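Local atomic coordinates of DNA primase (Aquifex aeolicus, PDB entry 2AU3), a protein that is a DnaG-family primase that probably makes, like its bacterial relatives, the short RNA primers from which DNA polymerase starts during DNA replication. Residues Glu244-Leu249 / Arg343-Ser348; Leu310-Gly315 / Gly375-Gly380; Thr354-Ala359 / Phe384-Glu389; Glu361-Lys366 / Tyr394-Glu399. All coordinates share one frame; numbering follows the deposited sequence.

Contact 1 (Glu244-Leu249 / Arg343-Ser348); sequences EGFAIL and RLINSS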
# COMPACT_ATOMS: atom_id res chain seq x y z
N GLU A 244 15.26 6.79 -5.09
CA GLU A 244 16.24 6.70 -3.99
C GLU A 244 17.19 5.50 -4.07
O GLU A 244 18.29 5.53 -3.52
CB GLU A 244 15.56 6.79 -2.62
CG GLU A 244 14.84 8.12 -2.43
CD GLU A 244 14.11 8.24 -1.10
OE1 GLU A 244 12.85 8.27 -1.10
OE2 GLU A 244 14.80 8.34 -0.06
N GLY A 245 16.80 4.47 -4.80
CA GLY A 245 17.66 3.32 -4.99
C GLY A 245 17.55 2.31 -3.86
O GLY A 245 18.33 1.35 -3.80
N PHE A 246 16.57 2.49 -2.97
CA PHE A 246 16.28 1.48 -1.95
C PHE A 246 14.85 1.61 -1.46
O PHE A 246 14.18 2.63 -1.72
CB PHE A 246 17.29 1.57 -0.78
CG PHE A 246 17.14 2.83 0.07
CD1 PHE A 246 16.45 2.78 1.28
CD2 PHE A 246 17.72 4.04 -0.33
CE1 PHE A 246 16.31 3.91 2.08
CE2 PHE A 246 17.59 5.20 0.47
CZ PHE A 246 16.88 5.13 1.68
N ALA A 247 14.38 0.59 -0.75
CA ALA A 247 13.08 0.62 -0.13
C ALA A 247 13.29 0.45 1.37
O ALA A 247 14.27 -0.16 1.79
CB ALA A 247 12.20 -0.52 -0.67
N ILE A 248 12.34 0.94 2.17
CA ILE A 248 12.33 0.67 3.60
C ILE A 248 11.14 -0.27 3.85
O ILE A 248 10.07 -0.00 3.38
CB ILE A 248 12.18 1.98 4.42
CG1 ILE A 248 13.39 2.91 4.19
CG2 ILE A 248 11.96 1.64 5.95
CD1 ILE A 248 13.12 4.45 4.47
N LEU A 249 11.38 -1.42 4.51
CA LEU A 249 10.32 -2.34 4.87
C LEU A 249 9.98 -2.18 6.34
O LEU A 249 10.84 -2.32 7.21
CB LEU A 249 10.72 -3.81 4.53
CG LEU A 249 9.77 -4.95 4.93
CD1 LEU A 249 8.52 -5.01 4.03
CD2 LEU A 249 10.53 -6.32 4.95
N ARG A 343 18.61 9.50 9.47
CA ARG A 343 20.00 9.25 9.78
C ARG A 343 20.27 7.83 10.31
O ARG A 343 21.25 7.19 9.90
CB ARG A 343 20.54 10.33 10.72
CG ARG A 343 20.41 11.78 10.14
CD ARG A 343 21.29 12.04 8.90
NE ARG A 343 22.67 11.56 9.10
CZ ARG A 343 23.65 12.25 9.69
NH1 ARG A 343 23.43 13.47 10.14
NH2 ARG A 343 24.85 11.70 9.83
N LEU A 344 19.42 7.33 11.20
CA LEU A 344 19.56 5.95 11.72
C LEU A 344 19.56 4.94 10.56
O LEU A 344 20.37 4.00 10.49
CB LEU A 344 18.40 5.62 12.67
CG LEU A 344 18.52 4.24 13.36
CD1 LEU A 344 19.70 4.25 14.33
CD2 LEU A 344 17.24 3.87 14.09
N ILE A 345 18.60 5.14 9.65
CA ILE A 345 18.42 4.27 8.53
C ILE A 345 19.70 4.29 7.66
O ILE A 345 20.30 3.25 7.41
CB ILE A 345 17.15 4.68 7.75
CG1 ILE A 345 15.91 4.28 8.55
CG2 ILE A 345 17.14 4.05 6.33
CD1 ILE A 345 14.59 4.88 8.02
N ASN A 346 20.13 5.50 7.29
CA ASN A 346 21.39 5.66 6.56
C ASN A 346 22.66 5.08 7.21
O ASN A 346 23.51 4.48 6.52
CB ASN A 346 21.60 7.13 6.18
CG ASN A 346 22.79 7.32 5.23
OD1 ASN A 346 22.68 7.04 4.03
ND2 ASN A 346 23.92 7.78 5.76
N SER A 347 22.77 5.24 8.53
CA SER A 347 23.93 4.75 9.30
C SER A 347 23.97 3.22 9.46
O SER A 347 24.97 2.67 9.92
CB SER A 347 23.96 5.41 10.68
OG SER A 347 23.08 4.73 11.60
N SER A 348 22.86 2.56 9.12
CA SER A 348 22.73 1.11 9.25
C SER A 348 23.56 0.34 8.21
O SER A 348 23.38 0.53 7.01
CB SER A 348 21.26 0.71 9.18
OG SER A 348 20.53 1.26 10.27

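Contact 2 (Leu310-Gly315 / Gly375-Gly380); sequences LLLSAG and GFISDG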
# COMPACT_ATOMS: atom_id res chain seq x y z
N LEU A 310 14.12 -14.48 3.04
CA LEU A 310 13.22 -14.29 1.90
C LEU A 310 13.73 -13.18 0.99
O LEU A 310 13.68 -13.31 -0.24
CB LEU A 310 11.78 -13.97 2.33
CG LEU A 310 11.19 -14.76 3.50
CD1 LEU A 310 9.81 -14.21 3.81
CD2 LEU A 310 11.14 -16.26 3.21
N LEU A 311 14.25 -12.12 1.60
CA LEU A 311 14.83 -11.01 0.82
C LEU A 311 16.11 -11.45 0.09
O LEU A 311 16.28 -11.16 -1.11
CB LEU A 311 15.06 -9.78 1.72
CG LEU A 311 13.75 -9.18 2.28
CD1 LEU A 311 14.05 -8.14 3.32
CD2 LEU A 311 12.90 -8.57 1.15
N LEU A 312 17.00 -12.13 0.82
CA LEU A 312 18.22 -12.66 0.22
C LEU A 312 17.91 -13.56 -0.98
O LEU A 312 18.50 -13.39 -2.04
CB LEU A 312 19.12 -13.36 1.26
CG LEU A 312 19.67 -12.45 2.36
CD1 LEU A 312 20.41 -13.27 3.44
CD2 LEU A 312 20.58 -11.33 1.80
N SER A 313 16.95 -14.47 -0.83
CA SER A 313 16.58 -15.40 -1.91
C SER A 313 16.11 -14.66 -3.15
O SER A 313 16.35 -15.11 -4.28
CB SER A 313 15.48 -16.36 -1.46
OG SER A 313 15.89 -17.05 -0.30
N ALA A 314 15.44 -13.53 -2.94
CA ALA A 314 14.93 -12.73 -4.04
C ALA A 314 16.03 -11.85 -4.62
O ALA A 314 15.79 -11.13 -5.57
CB ALA A 314 13.75 -11.90 -3.60
N GLY A 315 17.23 -11.92 -4.05
CA GLY A 315 18.40 -11.25 -4.61
C GLY A 315 18.54 -9.79 -4.18
O GLY A 315 19.12 -8.95 -4.88
N GLY A 375 23.65 -19.02 2.98
CA GLY A 375 23.02 -20.10 2.24
C GLY A 375 21.82 -19.66 1.41
O GLY A 375 21.20 -20.48 0.74
N PHE A 376 21.48 -18.36 1.48
CA PHE A 376 20.32 -17.83 0.72
C PHE A 376 20.75 -16.93 -0.46
O PHE A 376 19.91 -16.41 -1.22
CB PHE A 376 19.34 -17.11 1.66
CG PHE A 376 18.76 -17.99 2.75
CD1 PHE A 376 17.74 -18.90 2.47
CD2 PHE A 376 19.22 -17.89 4.06
CE1 PHE A 376 17.20 -19.72 3.48
CE2 PHE A 376 18.66 -18.68 5.08
CZ PHE A 376 17.66 -19.61 4.78
N ILE A 377 22.06 -16.76 -0.59
CA ILE A 377 22.66 -15.98 -1.68
C ILE A 377 22.68 -16.83 -2.93
O ILE A 377 23.31 -17.89 -2.94
CB ILE A 377 24.12 -15.56 -1.27
CG1 ILE A 377 24.09 -14.60 -0.08
CG2 ILE A 377 24.89 -14.91 -2.42
CD1 ILE A 377 22.97 -13.58 -0.17
N SER A 378 22.00 -16.39 -3.98
CA SER A 378 22.04 -17.18 -5.23
C SER A 378 23.25 -16.84 -6.10
O SER A 378 23.71 -17.68 -6.88
CB SER A 378 20.73 -17.10 -6.01
OG SER A 378 20.62 -15.88 -6.71
N ASP A 379 23.79 -15.64 -5.92
CA ASP A 379 25.01 -15.23 -6.60
C ASP A 379 26.25 -15.88 -5.96
O ASP A 379 26.80 -15.37 -4.97
CB ASP A 379 25.14 -13.70 -6.61
CG ASP A 379 26.24 -13.20 -7.53
OD1 ASP A 379 27.05 -14.04 -7.97
OD2 ASP A 379 26.37 -12.00 -7.88
N GLY A 380 26.69 -17.00 -6.53
CA GLY A 380 27.85 -17.73 -6.03
C GLY A 380 29.16 -16.96 -5.99
O GLY A 380 29.98 -17.17 -5.08
O HOH W 1 19.46 -14.65 -4.73

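Contact 3 (Thr354-Ala359 / Phe384-Glu389); sequences TLIKTA and FALASE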
# COMPACT_ATOMS: atom_id res chain seq x y z
N THR A 354 28.13 -6.06 8.27
CA THR A 354 27.92 -5.96 9.71
C THR A 354 28.26 -7.25 10.50
O THR A 354 28.87 -7.19 11.57
CB THR A 354 26.48 -5.46 10.02
OG1 THR A 354 26.25 -4.24 9.31
CG2 THR A 354 26.34 -5.04 11.48
N LEU A 355 27.87 -8.41 9.98
CA LEU A 355 28.33 -9.68 10.58
C LEU A 355 29.86 -9.77 10.62
O LEU A 355 30.43 -10.08 11.65
CB LEU A 355 27.77 -10.89 9.84
CG LEU A 355 26.33 -11.19 10.25
CD1 LEU A 355 25.67 -12.05 9.19
CD2 LEU A 355 26.27 -11.88 11.62
N ILE A 356 30.50 -9.50 9.49
CA ILE A 356 31.96 -9.51 9.42
C ILE A 356 32.57 -8.54 10.44
O ILE A 356 33.55 -8.88 11.10
CB ILE A 356 32.46 -9.22 7.97
CG1 ILE A 356 32.13 -10.41 7.06
CG2 ILE A 356 33.95 -8.93 7.94
CD1 ILE A 356 32.11 -10.10 5.55
N LYS A 357 31.98 -7.36 10.58
CA LYS A 357 32.46 -6.35 11.53
C LYS A 357 32.31 -6.77 13.00
O LYS A 357 33.20 -6.48 13.84
CB LYS A 357 31.74 -5.03 11.29
CG LYS A 357 32.43 -3.80 11.89
CD LYS A 357 31.51 -2.56 11.85
CE LYS A 357 31.84 -1.59 12.98
NZ LYS A 357 32.49 -0.30 12.51
N THR A 358 31.21 -7.46 13.32
CA THR A 358 30.85 -7.77 14.71
C THR A 358 31.05 -9.23 15.16
O THR A 358 30.83 -9.55 16.33
CB THR A 358 29.41 -7.31 15.02
OG1 THR A 358 28.49 -7.91 14.10
CG2 THR A 358 29.24 -5.81 14.78
N ALA A 359 31.45 -10.11 14.25
CA ALA A 359 31.59 -11.52 14.61
C ALA A 359 32.50 -11.67 15.83
O ALA A 359 32.29 -12.56 16.65
CB ALA A 359 32.12 -12.33 13.44
N PHE A 384 30.98 -16.43 -2.50
CA PHE A 384 32.37 -16.82 -2.26
C PHE A 384 33.24 -15.70 -1.66
O PHE A 384 34.08 -15.96 -0.79
CB PHE A 384 33.02 -17.33 -3.55
CG PHE A 384 34.47 -17.68 -3.40
CD1 PHE A 384 34.85 -18.95 -2.97
CD2 PHE A 384 35.45 -16.73 -3.65
CE1 PHE A 384 36.20 -19.27 -2.81
CE2 PHE A 384 36.81 -17.04 -3.50
CZ PHE A 384 37.18 -18.32 -3.08
N ALA A 385 33.06 -14.49 -2.18
CA ALA A 385 33.79 -13.32 -1.72
C ALA A 385 33.47 -13.04 -0.26
O ALA A 385 34.35 -12.68 0.52
CB ALA A 385 33.44 -12.12 -2.56
N LEU A 386 32.20 -13.22 0.09
CA LEU A 386 31.78 -13.03 1.47
C LEU A 386 32.40 -14.11 2.36
O LEU A 386 32.94 -13.80 3.42
CB LEU A 386 30.25 -12.98 1.60
CG LEU A 386 29.60 -11.71 1.01
CD1 LEU A 386 28.07 -11.85 0.84
CD2 LEU A 386 29.95 -10.45 1.81
N ALA A 387 32.36 -15.36 1.90
CA ALA A 387 32.97 -16.45 2.65
C ALA A 387 34.46 -16.20 2.80
O ALA A 387 35.00 -16.36 3.89
CB ALA A 387 32.70 -17.80 1.98
N SER A 388 35.12 -15.79 1.72
CA SER A 388 36.56 -15.55 1.75
C SER A 388 36.95 -14.50 2.78
O SER A 388 37.90 -14.69 3.52
CB SER A 388 37.08 -15.13 0.37
OG SER A 388 36.83 -16.15 -0.57
N GLU A 389 36.19 -13.41 2.83
CA GLU A 389 36.47 -12.30 3.75
C GLU A 389 36.38 -12.76 5.21
O GLU A 389 37.26 -12.44 6.02
CB GLU A 389 35.48 -11.15 3.49
CG GLU A 389 36.01 -9.76 3.81
CD GLU A 389 34.93 -8.67 3.75
OE1 GLU A 389 34.00 -8.78 2.91
OE2 GLU A 389 35.01 -7.70 4.54

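Contact 4 (Glu361-Lys366 / Tyr394-Glu399); sequences ENLEEK and YKVPME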
# COMPACT_ATOMS: atom_id res chain seq x y z
N GLU A 361 32.31 -10.33 18.53
CA GLU A 361 31.52 -10.36 19.77
C GLU A 361 31.37 -11.78 20.31
O GLU A 361 31.50 -12.01 21.52
CB GLU A 361 30.12 -9.78 19.54
CG GLU A 361 29.95 -8.34 19.97
CD GLU A 361 28.95 -7.60 19.10
OE1 GLU A 361 27.84 -8.13 18.87
OE2 GLU A 361 29.28 -6.47 18.66
N ASN A 362 31.09 -12.71 19.40
CA ASN A 362 30.73 -14.09 19.72
C ASN A 362 30.97 -14.95 18.49
O ASN A 362 30.03 -15.32 17.77
CB ASN A 362 29.25 -14.16 20.13
CG ASN A 362 28.86 -15.48 20.77
OD1 ASN A 362 29.35 -16.56 20.40
ND2 ASN A 362 27.93 -15.41 21.73
N LEU A 363 32.23 -15.26 18.22
CA LEU A 363 32.57 -15.93 16.97
C LEU A 363 31.67 -17.14 16.70
O LEU A 363 31.23 -17.35 15.57
CB LEU A 363 34.06 -16.31 16.90
CG LEU A 363 34.60 -16.61 15.49
CD1 LEU A 363 34.38 -15.43 14.56
CD2 LEU A 363 36.07 -17.03 15.51
N GLU A 364 31.40 -17.91 17.75
CA GLU A 364 30.56 -19.11 17.65
C GLU A 364 29.17 -18.80 17.12
O GLU A 364 28.73 -19.40 16.14
CB GLU A 364 30.44 -19.78 19.01
CG GLU A 364 31.62 -20.65 19.39
CD GLU A 364 31.77 -21.87 18.48
OE1 GLU A 364 30.92 -22.05 17.57
OE2 GLU A 364 32.74 -22.64 18.69
N GLU A 365 28.48 -17.87 17.77
CA GLU A 365 27.10 -17.56 17.40
C GLU A 365 27.05 -16.80 16.09
O GLU A 365 26.16 -17.00 15.29
CB GLU A 365 26.41 -16.78 18.52
CG GLU A 365 24.89 -16.71 18.42
CD GLU A 365 24.20 -18.07 18.43
OE1 GLU A 365 24.72 -19.01 19.10
OE2 GLU A 365 23.14 -18.20 17.77
N LYS A 366 28.05 -15.94 15.87
CA LYS A 366 28.06 -15.06 14.71
C LYS A 366 28.44 -15.82 13.43
O LYS A 366 28.00 -15.47 12.33
CB LYS A 366 29.01 -13.88 14.93
CG LYS A 366 28.53 -12.84 15.96
CD LYS A 366 27.53 -11.85 15.35
CE LYS A 366 27.63 -10.49 15.99
NZ LYS A 366 26.58 -9.57 15.46
N TYR A 394 38.44 -14.37 10.36
CA TYR A 394 38.32 -15.14 11.62
C TYR A 394 38.89 -16.58 11.60
O TYR A 394 38.78 -17.30 12.59
CB TYR A 394 36.86 -15.15 12.09
CG TYR A 394 36.34 -13.74 12.30
CD1 TYR A 394 36.68 -13.02 13.44
CD2 TYR A 394 35.53 -13.13 11.34
CE1 TYR A 394 36.22 -11.74 13.63
CE2 TYR A 394 35.06 -11.85 11.52
CZ TYR A 394 35.41 -11.16 12.68
OH TYR A 394 34.95 -9.89 12.88
N LYS A 395 39.49 -16.95 10.47
CA LYS A 395 40.16 -18.25 10.29
C LYS A 395 39.22 -19.46 10.30
O LYS A 395 39.66 -20.61 10.40
CB LYS A 395 41.28 -18.42 11.33
CG LYS A 395 42.51 -17.56 11.04
CD LYS A 395 43.69 -17.98 11.92
CE LYS A 395 44.35 -16.77 12.54
NZ LYS A 395 44.88 -17.05 13.90
N VAL A 396 37.92 -19.20 10.16
CA VAL A 396 36.94 -20.27 10.10
C VAL A 396 37.06 -20.95 8.73
O VAL A 396 37.06 -20.26 7.70
CB VAL A 396 35.52 -19.75 10.36
CG1 VAL A 396 34.50 -20.90 10.36
CG2 VAL A 396 35.48 -19.03 11.70
N PRO A 397 37.23 -22.28 8.71
CA PRO A 397 37.48 -23.01 7.46
C PRO A 397 36.38 -22.79 6.42
O PRO A 397 35.20 -22.75 6.76
CB PRO A 397 37.53 -24.48 7.91
CG PRO A 397 37.92 -24.41 9.36
CD PRO A 397 37.22 -23.17 9.88
N MET A 398 36.79 -22.61 5.17
CA MET A 398 35.87 -22.38 4.07
C MET A 398 34.73 -23.42 4.00
O MET A 398 33.61 -23.11 3.59
CB MET A 398 36.65 -22.31 2.74
CG MET A 398 37.36 -20.98 2.51
SD MET A 398 36.22 -19.54 2.47
CE MET A 398 35.25 -19.93 1.03
N GLU A 399 35.04 -24.64 4.41
CA GLU A 399 34.09 -25.74 4.36
C GLU A 399 33.04 -25.67 5.48
O GLU A 399 31.94 -26.22 5.33
CB GLU A 399 34.81 -27.11 4.31
CG GLU A 399 36.24 -27.15 4.88
CD GLU A 399 37.28 -26.47 3.99
OE1 GLU A 399 37.50 -26.92 2.84
OE2 GLU A 399 37.90 -25.47 4.45

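Contact 1 (Glu244-Leu249 / Arg343-Ser348)
I345 meets I248 tip to tip, I345 CD1 to I248 CD1 at 3.9 Å, the two side chains crossing at about a right angle. The shorter branch of I345 does a second job. Its CG2 methyl, placed opposite the backbone N by a chi1 of -73°, approaches the ring of F246 obliquely, and CG2 stands 4.3 Å from F246 CE1. One isoleucine thus serves two residues that lie two positions apart on the other segment, using a different branch for each. The backbones stay well separated, with 8.6 Å between I248 CA and I345 CA, and the direct contacts are between side chains. Strand 247-249 belongs to the Toprim sheet, where it runs parallel between strands 267-270 and 289-293, and helix 338-347 packs on that sheet, where I345 also meets Y291 and V321. Y291 turns its ring toward F246 as well, so the aromatic has a neighbour on the sheet besides the methyl from the helix. I248 is about 10 Å, side chain to side chain, from E251, a predicted ligand of a catalytic magnesium ion. At the close of helix 338-347, the carbonyl oxygen L344 O is gripped by two hydroxyls, S347 OG at 3.0 Å and S348 OG at 2.8 Å, which arrive from opposite faces of the carbonyl plane.

Contact 2 (Leu310-Gly315 / Gly375-Gly380)
L312 leaves the last turn of helix 298-313, in the Toprim domain, and turns its CB toward the loop between helices 363-374 and 380-394 of the helical domain. The CB itself makes the first touch, 3.8 Å from F376 CB, so the two side chains meet at their roots and the F376 ring is carried away from the leucine. It also lies near F376 O and I377 CD1. Further out, the branch ending in CD2 reaches the next residue of the loop: L312 CD2 lies 3.8 Å from I377 CD1. The isoleucine begins by pointing away from the helix, and its CG1 arm bends back (chi2 -40°) to bring that methyl in. F352 of helix 351-358 touches both L312 and I377. Beside L312, S313 contributes a CA-H...O contact, S313 CA to F376 O at 3.5 Å, while its hydroxyl is hydrogen-bonded to P309 O in its own helix. The helix finishes in a Schellman motif at G315, whose positive phi turns the chain; G315 N donates to L312 O. That same carbonyl also takes a hydrogen bond from a water, 3.1 Å from L312 O, and the water is in turn 2.6 Å from S378 OG.

Contact 3 (Thr354-Ala359 / Phe384-Glu389)
E389 sets its CG opposite the backbone N (chi1 -151°) and runs out extended, while I356 places CG1 opposite its own carbonyl carbon (chi1 -70°); together these torsions send a carboxylate and a methyl-tipped arm into the gap between two helices. The side chains cross at about a right angle. I356 CD1 sits over the carboxylate group rather than against a single oxygen, 3.5 Å from E389 OE1 and 3.6 Å from E389 CD. The second branch of the isoleucine takes part too, with I356 CG2 3.8 Å from E389 OE2, so both methyls lie against the acid. L386, one turn earlier on the same helix, bends its CD2 inward to 4.3 Å from I356 CD1 and gives the methyl an apolar neighbour beside the polar one. The contact therefore runs from a buried side, where F370 and F390 also touch I356, to the exposed E389. Within each helix a hydroxyl folds back on the carbonyl four residues before it. T358 OG1 lies 2.7 Å from T354 O and S388 OG 2.8 Å from F384 O, in both cases on the face of the carbonyl plane opposite the backbone N-H that shares the acceptor. T358 OG1 is also hydrogen-bonded to K366 NZ. S388 OG also stands over one face of the F384 ring, offset toward its rim. The whole is helix-to-helix packing through side chains, joining helix 351-358 to helix 380-394 in the helical domain of a DnaG primase.

Contact 4 (Glu361-Lys366 / Tyr394-Glu399)
L363 and Y394 meet at a slant, the leucine driving one methyl into the angle where the tyrosine ring joins its CB. L363 CD1 lies 3.4 Å from Y394 CG and 3.5 Å from Y394 CB, a tight fit in which the methyl presses on the root of the aromatic side chain and its hydroxyl is carried onward. With its CG opposite the backbone N (chi1 -162°), the leucine points its two methyls at the other segment. L363 CD2 lies 4.0 Å from Y394 CB and also reaches V396 CG2 at 4.3 Å, so one forked side chain bridges two residues on either side of K395. That lysine, the first residue after helix 380-394, has positive phi, and the turn brings V396 round toward L363. The helix carrying the leucine is fixed at its first turn by N362, an N-cap whose OD1 accepts from E365 N at 3.1 Å, with an angle of 163° at the hydrogen and the donor well above the amide plane. Y394 is held at both ends, since its OH is hydrogen-bonded to I356 O while L363 packs at its root and F390 meets the ring. Between these two segments the direct side-chain contacts are apolar, so the two are held together by apolar packing, and the polar hydroxyl of Y394 is satisfied by the neighbouring helix 351-358.

Following the chain from its N terminus, contact 1 opens on Toprim strand 247-249 and contact 2 on the end of helix 298-313, before contact 1 closes its loop at helix 338-347; these two therefore cross, and they touch where L249 packs on L311. Contacts 3 and 4 open later, at 354-359 and 361-366, in series with contact 1. Contact 2 closes next, at 375-380, crossing both, and contact 3 closes before contact 4, so those cross as well; none nests. Contact 1 joins sheet to helix, contact 2 ties the Toprim part to the helical domain, and contacts 3 and 4, centres 9 Å apart, knit that domain together.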